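Side-chain contacts in DyP (Bjerkandera adusta, PDB 3VXJ), which binds heme b and 2,6-dimethoxyphenol and probably reduces hydrogen peroxide while oxidising dyes and phenols: residues G93-A98 with D103-W108; F121-D126 with D136-T141; S174-T179 with G195-G200; D271-P274 with A280-A283. One frame throughout, in Å; residues are numbered along the deposited sequence.

How the contacts relate
From the N terminus, the four contacts follow in series; none nests within or crosses another, and none touches the next. Contact 1 closes a loop that contains the short helix 98-101. Contact 2 folds helix 128-142 back over strand 119-125; both lie in the N-terminal DyP alpha+beta barrel domain. Contacts 3 and 4 fall in the C-terminal DyP region. Contact 3 closes a longer loop, joining residues 174-179, which bind the heme through Ser174 and run into strand 177-178, to residues 195-200, while contact 4 folds helix 279-282 against the loop before it. Contacts 3 and 4 come within about 9 Å at their nearest atoms; contact 4 lies across the chain's centre from contacts 1 and 2.

Contact 1: residues G93-A98 with D103-W108; sequences GQFADA and DDLSQW
With chi1 of Phe95 at -170°, CG stands opposite the backbone N and the ring is carried over to Trp108, whose own chi1 of -86° swings the indole back across residues 93-98. CD1 of Phe95 rests over one face of the indole, offset toward the rim and 3.3 Å from CE3 of Trp108. The two side chains slide past each other in opposite directions with their six-membered rings inclined by 38°, an oblique pairing. A small residue suits position 98, since CB of Ala98 lies 3.6 Å from CZ2 of Trp108 and 3.5 Å from CD2 of Leu105, the latter tighter than usual van der Waals contact. The chain turns here through the short helix 98-101, within the DyP alpha+beta barrel region, and Asp103 N closes the turn by donating to Ala98 O at 3.1 Å. The indole is fixed at its edge: NE1 of Trp108 donates in the ring plane to OD2 of Asp103 at 2.7 Å. A leucine in place of Trp108 has no N-H, and would probably leave Asp103 OD2 without this partner and Phe95 without the flat face beneath it. Gln94 OE1 approaches CH2 of Trp108 at 3.5 Å, with the amide plane nearly upright on the ring plane. That amide is held by Phe220 O at NE2 and Arg221 at OE1, and Arg221 also forms a salt bridge with OD1 of Asp103.

Contact 2: residues F121-D126 with D136-T141; sequences FLIGSD and DDISST
Ile138 of helix 128-142 packs on Phe121 and Ile123 of strand 119-125, a helix-on-sheet contact of the DyP alpha+beta barrel domain. The two strand residues alternate with Leu122, so both direct CB toward the helix. From CB of Ile138, itself directed at the strand, the side chain forks. The CG2 branch reaches the far end of the Phe121 ring, 4.0 Å from CE2. The other branch leaves through CG1, which chi1 of -69° places opposite the carbonyl carbon, and ends in CD1 over the ring face. There CD1 of Ile138 makes a CH-pi contact, 4.0 Å from the centroid of the Phe121 ring and 26° off its normal, and lies 3.7 Å from CG of Phe121. A branched aliphatic residue suits this place because its two arms span the length of the ring. Phe121 also meets Phe142 edge-to-face, while Tyr44 of helix 34-48 flanks Ile138. Replacing Phe121 by an alanine would probably open a gap beneath both arms of Ile138 and leave Phe142 without this edge-to-face partner. At the tip, CD1 of Ile138 meets CD1 of Ile123 end to end at 3.8 Å.

Contact 3: residues S174-T179 with G195-G200; sequences SQPSVT and GIILTG. With HEM (protoporphyrin IX containing Fe), chain B.
Val178 and Ile197 form a buried, wholly apolar contact where the chain, having left the heme pocket at Ser174, forms the short strand 177-178 and packs against the loop following strand 191-192. One methyl of the valine does the touching: CG1 of Val178 lies 3.7 Å from CG1 of Ile197, the two side chains meeting at a slant. A chi1 of -60° puts this methyl opposite the carbonyl carbon of Val178 and lets it face the loop. Further along the isoleucine, CD1 of Ile197 comes more loosely to CG of Pro176, at 4.3 Å. Beta-branched valine suits an extended backbone, while the longer isoleucine can serve both the valine and the proline ring. Polar chemistry begins at the other end of residues 174-179, where Ser174 grips both heme propionates. Its backbone N donates to O1A of the heme at 3.1 Å, and its OG donates to O2D at 2.7 Å. Asn289 also bonds this OG, and Arg329 binds Ser174 O as well as the heme, so the serine belongs to a wider propionate network. At the heme iron, a water sits 2.0 Å away and His308 is the axial protein ligand. Around the apolar end, strand 177-178 pairs in parallel with strand 191-192, helix 13-16 brings Leu16 against Val178 and Ile15 against Ile197, and Met328 of strand 328-334 packs on both Pro176 and Ile197.

Contact 4: residues D271-P274 with A280-A283; sequences DLAP and ALGA
Leu281 reaches from helix 279-282 to Leu272 and Ala273 in the preceding loop, and its CD2 methyl makes the nearest approaches. That methyl lies 3.9 Å from CB of Leu272 and, more loosely, 4.4 Å from CB of Ala273. CD1 of Leu272 comes within 4.3 Å of CD1 of Leu281, so the leucine ends are also neighbours. With chi1 at 170°, CG of Leu281 stands opposite its backbone N, extending the side chain from the helix toward the loop. A leucine suits this spot because it can bridge the distance with a forked end, whereas Ala273 offers just a methyl. In the next shell, polar bonds hold the two backbones in position. Trp264 NE1 binds Ala273 O, Arg302 binds Asp271 O, and Asp271 OD2 accepts from the backbone N of Tyr293. On the helix side, Asp278 OD1 bonds Leu281 N. Further out lie the functional pockets: the Leu272 side chain is about 8 Å from that of heme-binding Arg315 and about 10 Å from a bound 2,6-dimethoxyphenol, while the side chains of Leu281 and heme-binding Arg263 are about 7 Å apart. No hydrogen bond joins the two segments, so this small hydrophobic patch rests on shape and on excluding water, while the polar bonds around it are made by the backbones and Asp271, not by the touching side chains.

Contact 1: residues G93-A98 with D103-W108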
loop_
_atom_site.group_PDB
_atom_site.type_symbol
_atom_site.label_atom_id
_atom_site.label_comp_id
_atom_site.label_asym_id
_atom_site.label_seq_id
_atom_site.Cartn_x
_atom_site.Cartn_y
_atom_site.Cartn_z
ATOM N N GLY A 93 -3.567 4.666 17.643
ATOM C CA GLY A 93 -2.673 3.703 16.995
ATOM C C GLY A 93 -3.418 2.556 16.321
ATOM O O GLY A 93 -4.615 2.332 16.566
ATOM N N GLN A 94 -2.708 1.802 15.492
ATOM C CA GLN A 94 -3.352 0.781 14.679
ATOM C C GLN A 94 -3.746 -0.480 15.442
ATOM O O GLN A 94 -4.758 -1.080 15.114
ATOM C CB GLN A 94 -2.503 0.447 13.456
ATOM C CG GLN A 94 -3.296 -0.341 12.394
ATOM C CD GLN A 94 -2.418 -0.834 11.272
ATOM O OE1 GLN A 94 -2.109 -2.024 11.187
ATOM N NE2 GLN A 94 -1.971 0.082 10.418
ATOM N N PHE A 95 -2.975 -0.884 16.455
ATOM C CA PHE A 95 -3.332 -2.085 17.218
ATOM C C PHE A 95 -4.746 -1.946 17.793
ATOM O O PHE A 95 -5.542 -2.883 17.716
ATOM C CB PHE A 95 -2.292 -2.346 18.319
ATOM C CG PHE A 95 -2.423 -3.689 19.014
ATOM C CD1 PHE A 95 -2.612 -4.876 18.299
ATOM C CD2 PHE A 95 -2.318 -3.761 20.402
ATOM C CE1 PHE A 95 -2.705 -6.111 18.967
ATOM C CE2 PHE A 95 -2.407 -4.986 21.070
ATOM C CZ PHE A 95 -2.607 -6.151 20.350
ATOM N N ALA A 96 -5.072 -0.760 18.310
ATOM C CA ALA A 96 -6.402 -0.488 18.861
ATOM C C ALA A 96 -7.495 -0.505 17.795
ATOM O O ALA A 96 -8.677 -0.645 18.128
ATOM C CB ALA A 96 -6.401 0.853 19.570
ATOM N N ASP A 97 -7.100 -0.364 16.531
ATOM C CA ASP A 97 -8.032 -0.325 15.411
ATOM C C ASP A 97 -8.084 -1.659 14.667
ATOM O O ASP A 97 -8.916 -1.836 13.770
ATOM C CB ASP A 97 -7.616 0.792 14.440
ATOM C CG ASP A 97 -8.752 1.255 13.521
ATOM O OD1 ASP A 97 -9.929 1.260 13.955
ATOM O OD2 ASP A 97 -8.460 1.645 12.371
ATOM N N ALA A 98 -7.214 -2.600 15.040
ATOM C CA ALA A 98 -6.978 -3.793 14.225
ATOM C C ALA A 98 -8.213 -4.683 14.119
ATOM O O ALA A 98 -8.525 -5.201 13.036
ATOM C CB ALA A 98 -5.780 -4.559 14.745
ATOM N N ASP A 103 -8.784 -7.890 11.504
ATOM C CA ASP A 103 -7.581 -8.658 11.831
ATOM C C ASP A 103 -7.830 -9.717 12.892
ATOM O O ASP A 103 -8.580 -9.500 13.858
ATOM C CB ASP A 103 -6.487 -7.747 12.398
ATOM C CG ASP A 103 -5.865 -6.819 11.374
ATOM O OD1 ASP A 103 -6.425 -6.594 10.276
ATOM O OD2 ASP A 103 -4.793 -6.275 11.706
ATOM N N ASP A 104 -7.167 -10.856 12.701
ATOM C CA ASP A 104 -6.982 -11.853 13.735
ATOM C C ASP A 104 -5.835 -11.349 14.597
ATOM O O ASP A 104 -4.674 -11.400 14.193
ATOM C CB ASP A 104 -6.624 -13.191 13.083
ATOM C CG ASP A 104 -6.363 -14.301 14.093
ATOM O OD1 ASP A 104 -6.412 -14.040 15.315
ATOM O OD2 ASP A 104 -6.105 -15.443 13.643
ATOM N N LEU A 105 -6.164 -10.843 15.781
ATOM C CA LEU A 105 -5.170 -10.220 16.652
ATOM C C LEU A 105 -4.103 -11.198 17.142
ATOM O O LEU A 105 -3.002 -10.783 17.486
ATOM C CB LEU A 105 -5.853 -9.567 17.852
ATOM C CG LEU A 105 -6.802 -8.397 17.569
ATOM C CD1 LEU A 105 -7.532 -8.010 18.844
ATOM C CD2 LEU A 105 -6.053 -7.210 16.990
ATOM N N SER A 106 -4.428 -12.488 17.152
ATOM C CA SER A 106 -3.476 -13.502 17.597
ATOM C C SER A 106 -2.273 -13.643 16.659
ATOM O O SER A 106 -1.264 -14.257 17.021
ATOM C CB SER A 106 -4.163 -14.856 17.814
ATOM O OG SER A 106 -4.501 -15.482 16.590
ATOM N N GLN A 107 -2.391 -13.071 15.462
ATOM C CA GLN A 107 -1.320 -13.107 14.476
ATOM C C GLN A 107 -0.414 -11.887 14.537
ATOM O O GLN A 107 0.647 -11.872 13.917
ATOM C CB GLN A 107 -1.906 -13.274 13.068
ATOM C CG GLN A 107 -2.606 -14.609 12.843
ATOM C CD GLN A 107 -1.707 -15.787 13.164
ATOM O OE1 GLN A 107 -0.581 -15.880 12.666
ATOM N NE2 GLN A 107 -2.193 -16.687 14.011
ATOM N N TRP A 108 -0.826 -10.870 15.286
ATOM C CA TRP A 108 0.024 -9.705 15.507
ATOM C C TRP A 108 1.229 -10.052 16.363
ATOM O O TRP A 108 1.140 -10.865 17.300
ATOM C CB TRP A 108 -0.774 -8.584 16.170
ATOM C CG TRP A 108 -1.514 -7.709 15.192
ATOM C CD1 TRP A 108 -2.449 -8.109 14.273
ATOM C CD2 TRP A 108 -1.387 -6.290 15.044
ATOM N NE1 TRP A 108 -2.905 -7.029 13.556
ATOM C CE2 TRP A 108 -2.267 -5.899 14.003
ATOM C CE3 TRP A 108 -0.606 -5.311 15.676
ATOM C CZ2 TRP A 108 -2.406 -4.566 13.594
ATOM C CZ3 TRP A 108 -0.732 -3.985 15.267
ATOM C CH2 TRP A 108 -1.629 -3.622 14.228
#

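Contact 2: residues F121-D126 with D136-T141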
loop_
_atom_site.group_PDB
_atom_site.type_symbol
_atom_site.label_atom_id
_atom_site.label_comp_id
_atom_site.label_asym_id
_atom_site.label_seq_id
_atom_site.Cartn_x
_atom_site.Cartn_y
_atom_site.Cartn_z
ATOM N N PHE A 121 11.915 5.321 10.352
ATOM C CA PHE A 121 12.746 5.811 9.262
ATOM C C PHE A 121 12.533 4.863 8.088
ATOM O O PHE A 121 12.659 3.648 8.252
ATOM C CB PHE A 121 14.238 5.771 9.606
ATOM C CG PHE A 121 14.667 6.738 10.677
ATOM C CD1 PHE A 121 15.179 7.988 10.340
ATOM C CD2 PHE A 121 14.627 6.373 12.017
ATOM C CE1 PHE A 121 15.605 8.878 11.326
ATOM C CE2 PHE A 121 15.052 7.248 13.014
ATOM C CZ PHE A 121 15.548 8.504 12.669
ATOM N N LEU A 122 12.187 5.407 6.927
ATOM C CA LEU A 122 12.086 4.626 5.695
ATOM C C LEU A 122 13.323 4.916 4.884
ATOM O O LEU A 122 13.560 6.063 4.522
ATOM C CB LEU A 122 10.873 5.048 4.856
ATOM C CG LEU A 122 9.440 5.052 5.364
ATOM C CD1 LEU A 122 9.166 6.247 6.275
ATOM C CD2 LEU A 122 8.529 5.089 4.151
ATOM N N ILE A 123 14.082 3.871 4.578
ATOM C CA ILE A 123 15.324 4.020 3.829
ATOM C C ILE A 123 15.186 3.249 2.528
ATOM O O ILE A 123 14.988 2.031 2.559
ATOM C CB ILE A 123 16.549 3.460 4.603
ATOM C CG1 ILE A 123 16.649 4.058 6.008
ATOM C CG2 ILE A 123 17.844 3.704 3.805
ATOM C CD1 ILE A 123 17.557 3.286 6.956
ATOM N N GLY A 124 15.262 3.946 1.398
ATOM C CA GLY A 124 15.174 3.305 0.084
ATOM C C GLY A 124 16.527 3.347 -0.582
ATOM O O GLY A 124 17.157 4.398 -0.638
ATOM N N SER A 125 17.004 2.202 -1.057
ATOM C CA SER A 125 18.315 2.158 -1.706
ATOM C C SER A 125 18.418 0.996 -2.681
ATOM O O SER A 125 17.470 0.242 -2.867
ATOM C CB SER A 125 19.441 2.121 -0.664
ATOM O OG SER A 125 20.682 2.443 -1.263
ATOM N N ASP A 126 19.577 0.857 -3.306
ATOM C CA ASP A 126 19.749 -0.115 -4.374
ATOM C C ASP A 126 20.238 -1.482 -3.897
ATOM O O ASP A 126 20.080 -2.469 -4.622
ATOM C CB ASP A 126 20.734 0.432 -5.410
ATOM C CG ASP A 126 20.179 1.601 -6.218
ATOM O OD1 ASP A 126 18.950 1.822 -6.239
ATOM O OD2 ASP A 126 20.994 2.304 -6.853
ATOM N N ASP A 136 23.424 2.388 9.956
ATOM C CA ASP A 136 24.544 2.720 10.832
ATOM C C ASP A 136 24.696 4.239 10.995
ATOM O O ASP A 136 25.069 4.717 12.069
ATOM C CB ASP A 136 25.844 2.110 10.303
ATOM C CG ASP A 136 25.894 0.596 10.456
ATOM O OD1 ASP A 136 25.013 -0.006 11.116
ATOM O OD2 ASP A 136 26.839 -0.001 9.907
ATOM N N ASP A 137 24.404 4.989 9.931
ATOM C CA ASP A 137 24.433 6.453 9.969
ATOM C C ASP A 137 23.373 6.995 10.930
ATOM O O ASP A 137 23.636 7.927 11.689
ATOM C CB ASP A 137 24.252 7.020 8.555
ATOM C CG ASP A 137 24.211 8.535 8.526
ATOM O OD1 ASP A 137 25.241 9.174 8.834
ATOM O OD2 ASP A 137 23.166 9.095 8.155
ATOM N N ILE A 138 22.188 6.389 10.921
ATOM C CA ILE A 138 21.172 6.722 11.924
ATOM C C ILE A 138 21.680 6.419 13.342
ATOM O O ILE A 138 21.564 7.255 14.234
ATOM C CB ILE A 138 19.835 6.003 11.648
ATOM C CG1 ILE A 138 19.197 6.591 10.388
ATOM C CG2 ILE A 138 18.889 6.114 12.867
ATOM C CD1 ILE A 138 18.079 5.769 9.801
ATOM N N SER A 139 22.267 5.241 13.538
ATOM C CA SER A 139 22.814 4.879 14.849
ATOM C C SER A 139 23.873 5.868 15.331
ATOM O O SER A 139 23.887 6.245 16.506
ATOM C CB SER A 139 23.384 3.460 14.826
ATOM O OG SER A 139 22.367 2.522 14.523
ATOM N N SER A 140 24.747 6.281 14.420
ATOM C CA SER A 140 25.828 7.219 14.727
ATOM C C SER A 140 25.302 8.613 15.074
ATOM O O SER A 140 25.800 9.264 15.993
ATOM C CB SER A 140 26.811 7.302 13.556
ATOM O OG SER A 140 27.888 8.179 13.854
ATOM N N THR A 141 24.295 9.068 14.337
ATOM C CA THR A 141 23.751 10.410 14.525
ATOM C C THR A 141 22.849 10.499 15.759
ATOM O O THR A 141 22.945 11.442 16.546
ATOM C CB THR A 141 23.006 10.879 13.255
ATOM O OG1 THR A 141 23.930 10.902 12.156
ATOM C CG2 THR A 141 22.420 12.277 13.441
#

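Contact 3: residues S174-T179 with G195-G200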
loop_
_atom_site.group_PDB
_atom_site.type_symbol
_atom_site.label_atom_id
_atom_site.label_comp_id
_atom_site.label_asym_id
_atom_site.label_seq_id
_atom_site.Cartn_x
_atom_site.Cartn_y
_atom_site.Cartn_z
ATOM N N SER A 174 -1.585 1.826 -10.578
ATOM C CA SER A 174 -2.612 2.855 -10.432
ATOM C C SER A 174 -2.431 3.720 -9.185
ATOM O O SER A 174 -2.549 3.231 -8.061
ATOM C CB SER A 174 -4.008 2.226 -10.440
ATOM O OG SER A 174 -4.977 3.248 -10.429
ATOM N N GLN A 175 -2.190 5.008 -9.397
ATOM C CA GLN A 175 -2.012 5.977 -8.325
ATOM C C GLN A 175 -2.774 7.242 -8.695
ATOM O O GLN A 175 -2.894 7.576 -9.875
ATOM C CB GLN A 175 -0.532 6.346 -8.162
ATOM C CG GLN A 175 0.452 5.188 -8.011
ATOM C CD GLN A 175 0.537 4.600 -6.599
ATOM O OE1 GLN A 175 -0.222 4.956 -5.692
ATOM N NE2 GLN A 175 1.460 3.669 -6.420
ATOM N N PRO A 176 -3.276 7.974 -7.693
ATOM C CA PRO A 176 -3.882 9.268 -8.004
ATOM C C PRO A 176 -2.815 10.274 -8.406
ATOM O O PRO A 176 -1.646 10.123 -8.053
ATOM C CB PRO A 176 -4.541 9.675 -6.678
ATOM C CG PRO A 176 -3.718 8.976 -5.638
ATOM C CD PRO A 176 -3.281 7.681 -6.245
ATOM N N SER A 177 -3.222 11.291 -9.154
ATOM C CA SER A 177 -2.346 12.412 -9.462
ATOM C C SER A 177 -2.912 13.633 -8.757
ATOM O O SER A 177 -4.103 13.920 -8.874
ATOM C CB SER A 177 -2.308 12.644 -10.970
ATOM O OG SER A 177 -1.393 13.666 -11.315
ATOM N N VAL A 178 -2.074 14.346 -8.013
ATOM C CA VAL A 178 -2.544 15.570 -7.363
ATOM C C VAL A 178 -2.274 16.800 -8.226
ATOM O O VAL A 178 -1.263 16.865 -8.937
ATOM C CB VAL A 178 -1.959 15.778 -5.935
ATOM C CG1 VAL A 178 -2.352 14.619 -5.017
ATOM C CG2 VAL A 178 -0.450 15.966 -5.974
ATOM N N THR A 179 -3.187 17.763 -8.166
ATOM C CA THR A 179 -2.966 19.061 -8.790
ATOM C C THR A 179 -2.010 19.877 -7.918
ATOM O O THR A 179 -1.803 19.552 -6.743
ATOM C CB THR A 179 -4.288 19.844 -8.994
ATOM O OG1 THR A 179 -4.885 20.133 -7.726
ATOM C CG2 THR A 179 -5.268 19.045 -9.831
ATOM N N GLY A 195 -4.969 18.022 -1.241
ATOM C CA GLY A 195 -5.386 17.712 0.127
ATOM C C GLY A 195 -6.029 16.354 0.341
ATOM O O GLY A 195 -6.329 15.995 1.468
ATOM N N ILE A 196 -6.256 15.596 -0.725
ATOM C CA ILE A 196 -6.616 14.186 -0.556
ATOM C C ILE A 196 -5.420 13.412 0.020
ATOM O O ILE A 196 -5.594 12.445 0.772
ATOM C CB ILE A 196 -7.118 13.563 -1.874
ATOM C CG1 ILE A 196 -8.334 14.335 -2.417
ATOM C CG2 ILE A 196 -7.451 12.079 -1.687
ATOM C CD1 ILE A 196 -9.493 14.529 -1.426
ATOM N N ILE A 197 -4.207 13.864 -0.306
ATOM C CA ILE A 197 -2.973 13.203 0.122
ATOM C C ILE A 197 -2.227 14.018 1.177
ATOM O O ILE A 197 -1.705 13.456 2.138
ATOM C CB ILE A 197 -2.047 12.930 -1.094
ATOM C CG1 ILE A 197 -2.798 12.184 -2.218
ATOM C CG2 ILE A 197 -0.794 12.169 -0.672
ATOM C CD1 ILE A 197 -3.390 10.826 -1.803
ATOM N N LEU A 198 -2.193 15.338 0.996
ATOM C CA LEU A 198 -1.377 16.234 1.821
ATOM C C LEU A 198 -2.250 16.983 2.816
ATOM O O LEU A 198 -3.162 17.728 2.420
ATOM C CB LEU A 198 -0.591 17.224 0.940
ATOM C CG LEU A 198 0.437 16.605 -0.015
ATOM C CD1 LEU A 198 0.902 17.626 -1.035
ATOM C CD2 LEU A 198 1.624 16.010 0.731
ATOM N N THR A 199 -1.955 16.806 4.104
ATOM C CA THR A 199 -2.710 17.499 5.145
ATOM C C THR A 199 -2.599 19.014 4.991
ATOM O O THR A 199 -1.525 19.551 4.685
ATOM C CB THR A 199 -2.297 17.022 6.569
ATOM O OG1 THR A 199 -0.873 16.998 6.692
ATOM C CG2 THR A 199 -2.836 15.611 6.830
ATOM N N GLY A 200 -3.721 19.699 5.180
ATOM C CA GLY A 200 -3.750 21.160 5.123
ATOM C C GLY A 200 -3.936 21.768 3.744
ATOM O O GLY A 200 -4.112 22.985 3.630
HETATM C CHA HEM B . -3.834 -2.296 -6.435
HETATM C CHB HEM B . -1.678 -6.217 -4.607
HETATM C CHC HEM B . -3.117 -4.988 -0.156
HETATM C CHD HEM B . -5.251 -1.040 -1.953
HETATM C C1A HEM B . -3.157 -3.480 -6.333
HETATM C C2A HEM B . -2.622 -4.238 -7.441
HETATM C C3A HEM B . -2.033 -5.333 -6.928
HETATM C C4A HEM B . -2.154 -5.275 -5.489
HETATM C CMA HEM B . -1.312 -6.457 -7.697
HETATM C CAA HEM B . -2.790 -3.860 -8.930
HETATM C CBA HEM B . -1.707 -2.940 -9.497
HETATM C CGA HEM B . -1.799 -1.511 -9.015
HETATM O O1A HEM B . -2.728 -0.771 -9.404
HETATM O O2A HEM B . -0.893 -1.094 -8.241
HETATM C C1B HEM B . -1.863 -6.225 -3.238
HETATM C C2B HEM B . -1.364 -7.228 -2.322
HETATM C C3B HEM B . -1.760 -6.883 -1.083
HETATM C C4B HEM B . -2.506 -5.648 -1.194
HETATM C CMB HEM B . -0.546 -8.464 -2.757
HETATM C CAB HEM B . -1.476 -7.602 0.253
HETATM C CBB HEM B . -0.426 -8.410 0.416
HETATM C C1C HEM B . -3.858 -3.839 -0.266
HETATM C C2C HEM B . -4.555 -3.173 0.818
HETATM C C3C HEM B . -5.161 -2.085 0.317
HETATM C C4C HEM B . -4.853 -2.035 -1.096
HETATM C CMC HEM B . -4.554 -3.665 2.278
HETATM C CAC HEM B . -6.025 -1.024 1.048
HETATM C CBC HEM B . -6.866 -1.358 2.036
HETATM C C1D HEM B . -5.003 -0.992 -3.301
HETATM C C2D HEM B . -5.353 0.129 -4.137
HETATM C C3D HEM B . -4.929 -0.263 -5.518
HETATM C C4D HEM B . -4.354 -1.579 -5.393
HETATM C CMD HEM B . -6.034 1.455 -3.762
HETATM C CAD HEM B . -5.121 0.606 -6.770
HETATM C CBD HEM B . -6.558 0.410 -7.245
HETATM C CGD HEM B . -6.865 1.260 -8.448
HETATM O O1D HEM B . -7.371 0.691 -9.453
HETATM O O2D HEM B . -6.617 2.486 -8.414
HETATM N NA HEM B . -2.874 -4.151 -5.170
HETATM N NB HEM B . -2.592 -5.283 -2.522
HETATM N NC HEM B . -4.097 -3.134 -1.423
HETATM N ND HEM B . -4.383 -1.978 -4.066
HETATM FE FE HEM B . -3.544 -3.678 -3.298
HETATM O O HOH W 1 -1.841 -2.656 -3.141
#

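Contact 4: residues D271-P274 with A280-A283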
loop_
_atom_site.group_PDB
_atom_site.type_symbol
_atom_site.label_atom_id
_atom_site.label_comp_id
_atom_site.label_asym_id
_atom_site.label_seq_id
_atom_site.Cartn_x
_atom_site.Cartn_y
_atom_site.Cartn_z
ATOM N N ASP A 271 -10.738 -5.641 -17.190
ATOM C CA ASP A 271 -11.820 -4.881 -17.816
ATOM C C ASP A 271 -11.498 -4.606 -19.295
ATOM O O ASP A 271 -12.398 -4.573 -20.128
ATOM C CB ASP A 271 -12.077 -3.575 -17.060
ATOM C CG ASP A 271 -13.384 -2.926 -17.438
ATOM O OD1 ASP A 271 -14.326 -3.658 -17.831
ATOM O OD2 ASP A 271 -13.466 -1.686 -17.327
ATOM N N LEU A 272 -10.214 -4.438 -19.620
ATOM C CA LEU A 272 -9.775 -4.269 -21.019
ATOM C C LEU A 272 -9.385 -5.574 -21.719
ATOM O O LEU A 272 -9.510 -5.682 -22.942
ATOM C CB LEU A 272 -8.605 -3.288 -21.108
ATOM C CG LEU A 272 -8.866 -1.869 -20.600
ATOM C CD1 LEU A 272 -7.603 -1.019 -20.750
ATOM C CD2 LEU A 272 -10.041 -1.233 -21.336
ATOM N N ALA A 273 -8.903 -6.538 -20.940
ATOM C CA ALA A 273 -8.424 -7.825 -21.444
ATOM C C ALA A 273 -9.156 -8.927 -20.675
ATOM O O ALA A 273 -8.578 -9.588 -19.806
ATOM C CB ALA A 273 -6.924 -7.925 -21.239
ATOM N N PRO A 274 -10.447 -9.137 -20.987
ATOM C CA PRO A 274 -11.273 -9.969 -20.115
ATOM C C PRO A 274 -11.118 -11.483 -20.255
ATOM O O PRO A 274 -11.595 -12.198 -19.374
ATOM C CB PRO A 274 -12.699 -9.530 -20.461
ATOM C CG PRO A 274 -12.619 -9.049 -21.855
ATOM C CD PRO A 274 -11.254 -8.424 -22.000
ATOM N N ALA A 280 1.607 -6.706 -23.545
ATOM C CA ALA A 280 1.910 -5.394 -24.131
ATOM C C ALA A 280 1.097 -4.296 -23.453
ATOM O O ALA A 280 1.623 -3.213 -23.143
ATOM C CB ALA A 280 1.669 -5.396 -25.649
ATOM N N LEU A 281 -0.181 -4.582 -23.212
ATOM C CA LEU A 281 -1.048 -3.661 -22.479
ATOM C C LEU A 281 -0.623 -3.474 -21.014
ATOM O O LEU A 281 -0.588 -2.348 -20.519
ATOM C CB LEU A 281 -2.499 -4.123 -22.563
ATOM C CG LEU A 281 -3.516 -3.409 -21.672
ATOM C CD1 LEU A 281 -3.611 -1.916 -22.001
ATOM C CD2 LEU A 281 -4.861 -4.082 -21.843
ATOM N N GLY A 282 -0.301 -4.572 -20.331
ATOM C CA GLY A 282 0.165 -4.510 -18.940
ATOM C C GLY A 282 1.355 -3.591 -18.744
ATOM O O GLY A 282 1.445 -2.889 -17.730
ATOM N N ALA A 283 2.255 -3.595 -19.722
ATOM C CA ALA A 283 3.469 -2.782 -19.683
ATOM C C ALA A 283 3.277 -1.412 -20.336
ATOM O O ALA A 283 4.255 -0.736 -20.674
ATOM C CB ALA A 283 4.614 -3.536 -20.354
#